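Local coordinates for protein glucoamylase (Thermoanaerobacterium thermosaccharolyticum, PDB 1LF6) that hydrolyses terminal alpha-1,4-linked glucose units of starch-type glucans from their non-reducing ends, releasing beta-D-glucose, as an inverting family 15 glycoside hydrolase, at residues 369-372 and 378-381; 303-308 and 346-351. All coordinates share one frame; numbering follows the deposited sequence.

Interaction 1 of 2, residues 369-372 and 378-381; sequences AKVV and IPQN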
# COMPACT_ATOMS: atom_id res chain seq x y z
N ALA A 369 -6.25 -8.51 18.62
CA ALA A 369 -6.86 -8.99 19.85
C ALA A 369 -8.14 -8.20 20.09
O ALA A 369 -9.14 -8.74 20.56
CB ALA A 369 -5.90 -8.80 21.03
N LYS A 370 -8.10 -6.92 19.75
CA LYS A 370 -9.25 -6.03 19.91
C LYS A 370 -10.35 -6.47 18.93
O LYS A 370 -11.54 -6.45 19.26
CB LYS A 370 -8.82 -4.59 19.62
CG LYS A 370 -9.63 -3.50 20.33
CD LYS A 370 -11.10 -3.52 19.94
CE LYS A 370 -11.86 -2.33 20.53
NZ LYS A 370 -11.38 -1.04 19.97
N VAL A 371 -9.94 -6.87 17.73
CA VAL A 371 -10.91 -7.31 16.73
C VAL A 371 -11.63 -8.57 17.21
O VAL A 371 -12.85 -8.68 17.10
CB VAL A 371 -10.22 -7.58 15.36
CG1 VAL A 371 -11.20 -8.26 14.42
CG2 VAL A 371 -9.75 -6.27 14.74
N VAL A 372 -10.87 -9.52 17.74
CA VAL A 372 -11.45 -10.77 18.22
C VAL A 372 -12.37 -10.51 19.41
O VAL A 372 -13.40 -11.17 19.57
CB VAL A 372 -10.36 -11.79 18.63
CG1 VAL A 372 -11.00 -13.06 19.17
CG2 VAL A 372 -9.49 -12.12 17.42
N ILE A 378 -11.97 -13.41 13.25
CA ILE A 378 -11.37 -12.43 12.35
C ILE A 378 -12.18 -12.30 11.06
O ILE A 378 -12.24 -13.23 10.26
CB ILE A 378 -9.92 -12.82 11.96
CG1 ILE A 378 -9.03 -12.85 13.21
CG2 ILE A 378 -9.37 -11.82 10.94
CD1 ILE A 378 -8.84 -11.50 13.88
N PRO A 379 -12.81 -11.14 10.84
CA PRO A 379 -13.59 -10.98 9.60
C PRO A 379 -12.65 -10.86 8.39
O PRO A 379 -11.46 -10.57 8.56
CB PRO A 379 -14.41 -9.71 9.85
CG PRO A 379 -13.54 -8.93 10.80
CD PRO A 379 -12.97 -9.98 11.73
N GLN A 380 -13.17 -11.10 7.18
CA GLN A 380 -12.36 -11.03 5.97
C GLN A 380 -11.36 -9.89 6.08
O GLN A 380 -10.16 -10.07 5.85
CB GLN A 380 -13.23 -10.84 4.72
CG GLN A 380 -12.42 -10.78 3.43
CD GLN A 380 -13.28 -10.90 2.17
OE1 GLN A 380 -12.79 -10.78 1.07
NE2 GLN A 380 -14.54 -11.14 2.34
N ASN A 381 -11.86 -8.71 6.44
CA ASN A 381 -11.04 -7.54 6.64
C ASN A 381 -11.84 -6.53 7.45
O ASN A 381 -13.05 -6.69 7.64
CB ASN A 381 -10.59 -6.93 5.29
CG ASN A 381 -11.74 -6.68 4.34
OD1 ASN A 381 -11.57 -6.70 3.12
ND2 ASN A 381 -12.92 -6.42 4.88
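CD1 of I378 meets two valines of the preceding helix: it lies 3.7 Å from CG2 of V372 and 4.0 Å from CG1 of V371. The second meeting is made with the two side chains crossing at about a right angle. Next to it, the same V371 methyl touches the proline ring at its δ-carbon, CG1 to P379 CD being 3.7 Å, so a single methyl is shared by two consecutive residues of the loop. The contact is therefore purely aliphatic; it buries 136 Å² over both segments, and all four touching residues are buried in the protein.

In V371, chi1 of 170° sets CG1 opposite the backbone N, and it is this branch that faces 378-379. The CB of I378 points neither at the helix nor away from it, but chi1 of -62° and chi2 of -65° bring CD1 to the valines.

Residues 369-372 belong to helix 358-375 of the (α/α)6 barrel, the catalytic fold of family 15, and 378-381 is the chain that leaves this helix. The closest backbone pair, V372 CA and I378 CA at 6.1 Å, shows that the chain passes close to the last turns of the helix at I378; after P379 it leads away.

Farther out, helix 414-428 continues the apolar packing: V372 touches L417, P420 and L421, and I378 also reaches L421. The loop backbone is held separately, by the bond from NE2 of Q398 to the carbonyl O of I378 and by backbone pairing of N381 with Y389. Beyond P379, Q380 packs on W390, Q434 and E438, the probable proton donor, whose side chain is about 10 Å from that of I378.

Interaction 2 of 2, residues 303-308 and 346-351; sequences MILKAS and YHVANA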
# COMPACT_ATOMS: atom_id res chain seq x y z
N MET A 303 10.56 1.64 6.50
CA MET A 303 9.95 2.94 6.76
C MET A 303 8.55 2.95 6.17
O MET A 303 7.60 3.44 6.79
CB MET A 303 10.79 4.06 6.14
CG MET A 303 12.21 4.13 6.67
SD MET A 303 13.13 5.59 6.14
CE MET A 303 13.18 6.46 7.60
N ILE A 304 8.42 2.41 4.96
CA ILE A 304 7.13 2.35 4.30
C ILE A 304 6.14 1.59 5.18
O ILE A 304 5.01 2.03 5.36
CB ILE A 304 7.24 1.66 2.91
CG1 ILE A 304 7.97 2.57 1.93
CG2 ILE A 304 5.84 1.31 2.38
CD1 ILE A 304 8.18 1.95 0.57
N LEU A 305 6.58 0.47 5.74
CA LEU A 305 5.70 -0.32 6.62
C LEU A 305 5.36 0.51 7.85
O LEU A 305 4.20 0.64 8.24
CB LEU A 305 6.39 -1.62 7.04
CG LEU A 305 6.71 -2.61 5.91
CD1 LEU A 305 7.33 -3.87 6.49
CD2 LEU A 305 5.43 -2.94 5.12
N LYS A 306 6.40 1.10 8.44
CA LYS A 306 6.23 1.93 9.63
C LYS A 306 5.23 3.05 9.35
O LYS A 306 4.42 3.39 10.20
CB LYS A 306 7.58 2.52 10.02
CG LYS A 306 7.94 2.34 11.47
CD LYS A 306 7.01 3.11 12.36
CE LYS A 306 7.26 2.82 13.83
NZ LYS A 306 6.35 3.65 14.64
N ALA A 307 5.30 3.60 8.15
CA ALA A 307 4.42 4.69 7.74
C ALA A 307 3.02 4.23 7.31
O ALA A 307 2.19 5.06 6.93
CB ALA A 307 5.07 5.49 6.61
N SER A 308 2.75 2.93 7.38
CA SER A 308 1.45 2.40 6.96
C SER A 308 0.49 2.11 8.10
O SER A 308 -0.55 1.48 7.91
CB SER A 308 1.65 1.13 6.12
OG SER A 308 2.34 1.43 4.92
N TYR A 346 -0.12 -9.84 9.49
CA TYR A 346 0.73 -10.92 9.99
C TYR A 346 2.10 -10.87 9.33
O TYR A 346 3.13 -10.93 10.01
CB TYR A 346 0.04 -12.27 9.68
CG TYR A 346 0.91 -13.50 9.81
CD1 TYR A 346 1.34 -13.97 11.06
CD2 TYR A 346 1.30 -14.22 8.68
CE1 TYR A 346 2.12 -15.12 11.17
CE2 TYR A 346 2.08 -15.37 8.78
CZ TYR A 346 2.49 -15.82 10.03
OH TYR A 346 3.26 -16.96 10.14
N HIS A 347 2.11 -10.75 8.01
CA HIS A 347 3.36 -10.70 7.27
C HIS A 347 4.14 -9.44 7.59
O HIS A 347 5.37 -9.48 7.74
CB HIS A 347 3.05 -10.80 5.77
CG HIS A 347 2.51 -12.14 5.37
ND1 HIS A 347 3.22 -13.31 5.55
CD2 HIS A 347 1.33 -12.51 4.82
CE1 HIS A 347 2.50 -14.34 5.13
NE2 HIS A 347 1.35 -13.87 4.68
N VAL A 348 3.44 -8.32 7.70
CA VAL A 348 4.08 -7.05 8.02
C VAL A 348 4.72 -7.19 9.41
O VAL A 348 5.86 -6.80 9.62
CB VAL A 348 3.04 -5.89 8.01
CG1 VAL A 348 3.63 -4.62 8.65
CG2 VAL A 348 2.63 -5.59 6.56
N ALA A 349 3.98 -7.77 10.35
CA ALA A 349 4.48 -7.97 11.70
C ALA A 349 5.76 -8.83 11.68
O ALA A 349 6.69 -8.60 12.46
CB ALA A 349 3.42 -8.64 12.55
N ASN A 350 5.80 -9.82 10.80
CA ASN A 350 6.97 -10.67 10.70
C ASN A 350 8.19 -9.89 10.24
O ASN A 350 9.32 -10.17 10.66
CB ASN A 350 6.71 -11.86 9.77
CG ASN A 350 5.82 -12.90 10.41
OD1 ASN A 350 5.87 -13.11 11.62
ND2 ASN A 350 5.01 -13.57 9.59
N ALA A 351 7.97 -8.90 9.37
CA ALA A 351 9.07 -8.06 8.89
C ALA A 351 9.55 -7.20 10.05
O ALA A 351 10.75 -7.05 10.26
CB ALA A 351 8.59 -7.18 7.74
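V348 and A351 of helix 342-355 receive L305 of helix 296-306 in a small helix-to-helix contact within the catalytic (α/α)6 barrel domain. Along 346-351, Y346 comes first and packs on D400 and I403 of helix 395-407; the H347 ring then stacks with that of W654. V348 is the first to face L305: the CA atoms of these two are 7.1 Å apart, the closest backbone pair, and their side chains reach toward each other tip to tip. CG2 of V348 does the touching, 4.1 Å from CD2 of L305; chi1 of 167° leaves this methyl beside the backbone N. A349 turns to L404, and N350 presents its ND2 3.4 Å above one face of the Y346 ring, offset toward the rim, while its OD1 receives a weak hydrogen bond from R407. One turn after V348, A351 meets the other branch of the leucine and also touches A657 of helix 653-668. Both methyls of L305 are thus engaged across 124 Å² of buried surface, one on each of two residues spaced i, i+3, and the nearest approach in the whole contact is A351 CB to L305 CD1, 3.8 Å.

From the N terminus, the chain first passes the β-sandwich domain and reaches helix 296-306. Interaction 2 then closes a long loop of 37 intervening residues, without helix or strand except for the first four residues of helix 342-355, which then packs on helix 296-306. Helix 358-375 follows directly, and interaction 1 closes a short span of five residues, the last three of the helix and two of the loop. The two are in series, neither nesting nor crossing. Their centres lie 18 Å apart and their nearest atoms about 10 Å, without touching. Interaction 2 ties two helices distant in sequence, away from the annotated sites; interaction 1 ties a helix to its own outgoing loop, near the probable proton donor E438.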